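Local coordinates for replication protein (PDB 6H24) that probably takes part in initiating replication of its plasmid-like DNA, the piece here being its N-terminal winged-helix domain WH1, at residues V20-A32 with L45-N57. Residues are numbered along the deposited sequence; the frame is centred on the assembly and turned at random. Where two conformers were deposited one is given.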
loop_
_atom_site.group_PDB
_atom_site.type_symbol
_atom_site.label_atom_id
_atom_site.label_comp_id
_atom_site.label_asym_id
_atom_site.label_seq_id
_atom_site.Cartn_x
_atom_site.Cartn_y
_atom_site.Cartn_z
ATOM N N VAL A 20 12.580 -13.904 8.759
ATOM C CA VAL A 20 13.147 -13.339 7.538
ATOM C C VAL A 20 12.455 -12.023 7.189
ATOM O O VAL A 20 13.080 -11.111 6.633
ATOM C CB VAL A 20 13.066 -14.335 6.369
ATOM C CG1 VAL A 20 11.620 -14.680 6.042
ATOM C CG2 VAL A 20 13.806 -13.765 5.164
ATOM N N GLU A 21 11.164 -11.900 7.501
ATOM C CA GLU A 21 10.453 -10.653 7.243
ATOM C C GLU A 21 10.929 -9.551 8.182
ATOM O O GLU A 21 11.060 -8.394 7.773
ATOM C CB GLU A 21 8.954 -10.862 7.398
ATOM C CG GLU A 21 8.308 -11.782 6.378
ATOM C CD GLU A 21 6.874 -12.062 6.758
ATOM O OE1 GLU A 21 6.605 -13.142 7.329
ATOM O OE2 GLU A 21 6.018 -11.186 6.509
ATOM N N GLN A 22 11.172 -9.898 9.448
ATOM C CA GLN A 22 11.754 -8.945 10.385
ATOM C C GLN A 22 13.116 -8.471 9.903
ATOM O O GLN A 22 13.427 -7.274 9.969
ATOM C CB GLN A 22 11.877 -9.582 11.769
ATOM C CG GLN A 22 10.548 -9.992 12.360
ATOM C CD GLN A 22 10.677 -10.528 13.764
ATOM O OE1 GLN A 22 11.762 -10.534 14.345
ATOM N NE2 GLN A 22 9.563 -10.982 14.324
ATOM N N ARG A 23 13.932 -9.392 9.396
ATOM C CA ARG A 23 15.260 -9.028 8.926
ATOM C C ARG A 23 15.192 -8.231 7.630
ATOM O O ARG A 23 16.008 -7.326 7.416
ATOM C CB ARG A 23 16.107 -10.288 8.765
ATOM C CG ARG A 23 16.503 -10.878 10.110
ATOM C CD ARG A 23 17.202 -12.200 9.952
ATOM N NE ARG A 23 17.792 -12.662 11.203
ATOM C CZ ARG A 23 18.338 -13.863 11.361
ATOM N NH1 ARG A 23 18.343 -14.720 10.349
ATOM N NH2 ARG A 23 18.861 -14.212 12.527
ATOM N N LEU A 24 14.237 -8.547 6.754
ATOM C CA LEU A 24 14.034 -7.723 5.566
ATOM C C LEU A 24 13.814 -6.266 5.966
ATOM O O LEU A 24 14.413 -5.346 5.391
ATOM C CB LEU A 24 12.849 -8.254 4.763
ATOM C CG LEU A 24 12.341 -7.375 3.622
ATOM C CD1 LEU A 24 13.361 -7.269 2.511
ATOM C CD2 LEU A 24 11.039 -7.946 3.082
ATOM N N ILE A 25 12.942 -6.041 6.951
ATOM C CA ILE A 25 12.651 -4.679 7.399
ATOM C C ILE A 25 13.888 -4.042 8.023
ATOM O O ILE A 25 14.230 -2.890 7.718
ATOM C CB ILE A 25 11.454 -4.683 8.368
ATOM C CG1 ILE A 25 10.168 -4.997 7.603
ATOM C CG2 ILE A 25 11.329 -3.344 9.098
ATOM C CD1 ILE A 25 8.980 -5.275 8.505
ATOM N N LEU A 26 14.571 -4.773 8.911
ATOM C CA LEU A 26 15.774 -4.235 9.543
ATOM C C LEU A 26 16.817 -3.869 8.492
ATOM O O LEU A 26 17.468 -2.820 8.586
ATOM C CB LEU A 26 16.350 -5.243 10.546
ATOM N N LEU A 27 16.997 -4.728 7.486
ATOM C CA LEU A 27 17.997 -4.461 6.461
ATOM C C LEU A 27 17.636 -3.230 5.641
ATOM O O LEU A 27 18.518 -2.451 5.267
ATOM C CB LEU A 27 18.146 -5.680 5.550
ATOM C CG LEU A 27 18.779 -6.918 6.181
ATOM C CD1 LEU A 27 18.535 -8.112 5.265
ATOM C CD2 LEU A 27 20.263 -6.717 6.434
ATOM N N ALA A 28 16.352 -3.061 5.303
ATOM C CA ALA A 28 15.941 -1.868 4.571
ATOM C C ALA A 28 16.297 -0.613 5.358
ATOM O O ALA A 28 16.761 0.379 4.783
ATOM C CB ALA A 28 14.443 -1.919 4.263
ATOM N N ILE A 29 16.072 -0.646 6.672
ATOM C CA ILE A 29 16.401 0.494 7.533
ATOM C C ILE A 29 17.901 0.754 7.530
ATOM O O ILE A 29 18.352 1.895 7.375
ATOM C CB ILE A 29 15.886 0.245 8.964
ATOM C CG1 ILE A 29 14.361 0.212 8.996
ATOM C CG2 ILE A 29 16.428 1.301 9.924
ATOM C CD1 ILE A 29 13.795 -0.421 10.243
ATOM N N ILE A 30 18.691 -0.299 7.718
ATOM C CA ILE A 30 20.144 -0.163 7.786
ATOM C C ILE A 30 20.703 0.349 6.464
ATOM O O ILE A 30 21.508 1.288 6.431
ATOM C CB ILE A 30 20.777 -1.510 8.179
ATOM C CG1 ILE A 30 20.453 -1.831 9.637
ATOM C CG2 ILE A 30 22.286 -1.493 7.937
ATOM C CD1 ILE A 30 20.819 -3.241 10.039
ATOM N N GLU A 31 20.303 -0.274 5.349
ATOM C CA GLU A 31 20.841 0.142 4.057
ATOM C C GLU A 31 20.419 1.564 3.705
ATOM O O GLU A 31 21.187 2.297 3.067
ATOM C CB GLU A 31 20.405 -0.831 2.963
ATOM C CG GLU A 31 21.129 -0.624 1.641
ATOM C CD GLU A 31 21.067 -1.839 0.732
ATOM O OE1 GLU A 31 20.986 -2.980 1.238
ATOM O OE2 GLU A 31 21.101 -1.656 -0.501
ATOM N N ALA A 32 19.219 1.980 4.114
ATOM C CA ALA A 32 18.788 3.346 3.849
ATOM C C ALA A 32 19.732 4.334 4.515
ATOM O O ALA A 32 20.281 5.232 3.868
ATOM C CB ALA A 32 17.357 3.555 4.349
ATOM N N LEU A 45 13.020 1.434 -1.109
ATOM C CA LEU A 45 14.205 1.112 -0.329
ATOM C C LEU A 45 14.789 -0.185 -0.866
ATOM O O LEU A 45 14.069 -1.173 -1.014
ATOM C CB LEU A 45 13.841 0.960 1.143
ATOM C CG LEU A 45 13.253 2.205 1.798
ATOM C CD1 LEU A 45 12.721 1.881 3.170
ATOM C CD2 LEU A 45 14.326 3.267 1.882
ATOM N N THR A 46 16.081 -0.176 -1.168
ATOM C CA THR A 46 16.756 -1.350 -1.699
ATOM C C THR A 46 17.326 -2.196 -0.564
ATOM O O THR A 46 17.811 -1.668 0.441
ATOM C CB THR A 46 17.869 -0.939 -2.667
ATOM O OG1 THR A 46 17.300 -0.230 -3.778
ATOM C CG2 THR A 46 18.633 -2.158 -3.182
ATOM N N VAL A 47 17.236 -3.516 -0.728
ATOM C CA VAL A 47 17.890 -4.485 0.146
ATOM C C VAL A 47 18.695 -5.443 -0.721
ATOM O O VAL A 47 18.160 -6.029 -1.671
ATOM C CB VAL A 47 16.891 -5.271 1.016
ATOM C CG1 VAL A 47 17.619 -6.351 1.822
ATOM C CG2 VAL A 47 16.131 -4.336 1.939
ATOM N N HIS A 48 19.979 -5.581 -0.411
ATOM C CA HIS A 48 20.869 -6.491 -1.109
ATOM C C HIS A 48 20.972 -7.813 -0.365
ATOM O O HIS A 48 21.119 -7.835 0.859
ATOM C CB HIS A 48 22.273 -5.892 -1.250
ATOM C CG HIS A 48 22.360 -4.761 -2.225
ATOM N ND1 HIS A 48 21.848 -3.508 -1.970
ATOM C CD2 HIS A 48 22.925 -4.694 -3.453
ATOM C CE1 HIS A 48 22.079 -2.722 -3.007
ATOM N NE2 HIS A 48 22.728 -3.419 -3.922
ATOM N N ALA A 49 20.904 -8.920 -1.108
ATOM C CA ALA A 49 21.196 -10.209 -0.491
ATOM C C ALA A 49 22.583 -10.206 0.144
ATOM O O ALA A 49 22.798 -10.863 1.169
ATOM C CB ALA A 49 21.084 -11.338 -1.517
ATOM N N SER A 50 23.530 -9.466 -0.443
ATOM C CA SER A 50 24.868 -9.379 0.128
ATOM C C SER A 50 24.832 -8.776 1.526
ATOM O O SER A 50 25.587 -9.199 2.408
ATOM C CB SER A 50 25.772 -8.548 -0.784
ATOM O OG SER A 50 25.197 -7.279 -1.053
ATOM N N SER A 51 23.953 -7.796 1.755
ATOM C CA SER A 51 23.824 -7.218 3.091
ATOM C C SER A 51 23.210 -8.222 4.060
ATOM O O SER A 51 23.628 -8.316 5.217
ATOM C CB SER A 51 22.986 -5.942 3.043
ATOM O OG SER A 51 23.529 -5.001 2.135
ATOM N N TYR A 52 22.208 -8.980 3.598
ATOM C CA TYR A 52 21.626 -10.037 4.423
ATOM C C TYR A 52 22.703 -11.015 4.850
ATOM O O TYR A 52 22.804 -11.369 6.035
ATOM C CB TYR A 52 20.488 -10.701 3.625
ATOM C CG TYR A 52 19.671 -11.780 4.317
ATOM C CD1 TYR A 52 19.393 -11.727 5.677
ATOM C CD2 TYR A 52 19.082 -12.795 3.575
ATOM C CE1 TYR A 52 18.618 -12.710 6.289
ATOM C CE2 TYR A 52 18.302 -13.769 4.173
ATOM C CZ TYR A 52 18.071 -13.722 5.527
ATOM O OH TYR A 52 17.291 -14.703 6.105
ATOM N N ILE A 53 23.558 -11.403 3.908
ATOM C CA ILE A 53 24.683 -12.281 4.210
ATOM C C ILE A 53 25.623 -11.619 5.213
ATOM O O ILE A 53 26.028 -12.233 6.206
ATOM C CB ILE A 53 25.416 -12.645 2.906
ATOM C CG1 ILE A 53 24.533 -13.542 2.039
ATOM C CG2 ILE A 53 26.748 -13.315 3.204
ATOM C CD1 ILE A 53 24.972 -13.602 0.597
ATOM N N ASN A 54 25.974 -10.348 4.977
ATOM C CA ASN A 54 26.947 -9.678 5.836
ATOM C C ASN A 54 26.389 -9.408 7.226
ATOM O O ASN A 54 27.141 -9.424 8.209
ATOM C CB ASN A 54 27.402 -8.357 5.211
ATOM C CG ASN A 54 28.334 -8.552 4.033
ATOM O OD1 ASN A 54 28.942 -9.610 3.872
ATOM N ND2 ASN A 54 28.459 -7.522 3.205
ATOM N N GLN A 55 25.086 -9.145 7.333
ATOM C CA GLN A 55 24.521 -8.772 8.624
ATOM C C GLN A 55 24.180 -9.992 9.473
ATOM O O GLN A 55 24.332 -9.951 10.698
ATOM C CB GLN A 55 23.276 -7.907 8.420
ATOM C CG GLN A 55 23.571 -6.444 8.109
ATOM C CD GLN A 55 23.938 -5.642 9.348
ATOM O OE1 GLN A 55 23.511 -5.962 10.458
ATOM N NE2 GLN A 55 24.731 -4.593 9.161
ATOM N N PHE A 56 23.727 -11.088 8.858
ATOM C CA PHE A 56 23.179 -12.203 9.620
ATOM C C PHE A 56 23.880 -13.529 9.383
ATOM O O PHE A 56 23.499 -14.528 10.008
ATOM C CB PHE A 56 21.679 -12.318 9.334
ATOM C CG PHE A 56 20.904 -11.157 9.868
ATOM C CD1 PHE A 56 20.648 -11.055 11.224
ATOM C CD2 PHE A 56 20.510 -10.126 9.040
ATOM C CE1 PHE A 56 19.961 -9.974 11.734
ATOM C CE2 PHE A 56 19.826 -9.040 9.543
ATOM C CZ PHE A 56 19.555 -8.963 10.895
ATOM N N ASN A 57 24.908 -13.568 8.543
ATOM C CA ASN A 57 25.658 -14.795 8.287
ATOM C C ASN A 57 24.707 -15.962 8.029
ATOM O O ASN A 57 24.690 -16.970 8.738
ATOM C CB ASN A 57 26.605 -15.099 9.454
HETATM O O HOH W 1 16.356 -15.098 8.626
HETATM O O HOH W 2 17.219 0.531 1.935
#
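In the winged-helix core of this WH1 domain, helix 19-34 packs across strand 45-48 and the helix 49-56 that follows it, with Leu27 as a knob set into the second helix. It sits among Ser51, Tyr52, Gln55 and Phe56 of that helix, whose axis crosses at 102°; Leu27 CD1 lies 3.6 Å from Tyr52 CB, while Leu27 CD2 reaches Gln55 CG and the edge of the Phe56 ring. On the strand, Val47 splits its branches: CG1 meets Leu27 CB, and CG2 lies against the backbone of Ala28, 3.6 Å from Ala28 N. Strand 108-113 pairs with 45-48, and Val109 also touches Val47 and Leu24. Toward the start of the first helix, Arg23 runs extended over one face of Phe56, CD standing 3.7 Å from the ring centroid in a CH-pi contact, the guanidinium tilted 26° from the ring. A serine in place of Phe56 would probably take away the face on which the Arg23 chain lies, leaving it freer to swing, and remove the ring edge beside Leu27 CD2. Water 1 joins Tyr52 OH to Arg23 NH1, the latter bond weak. At the other end, in one of two modelled conformers, Glu31 stretches to the N-cap residue of helix 49-56: OE1 takes a weak bond from Ser51 OG and, on the carboxylate's syn side, His48 N at 3.2 Å.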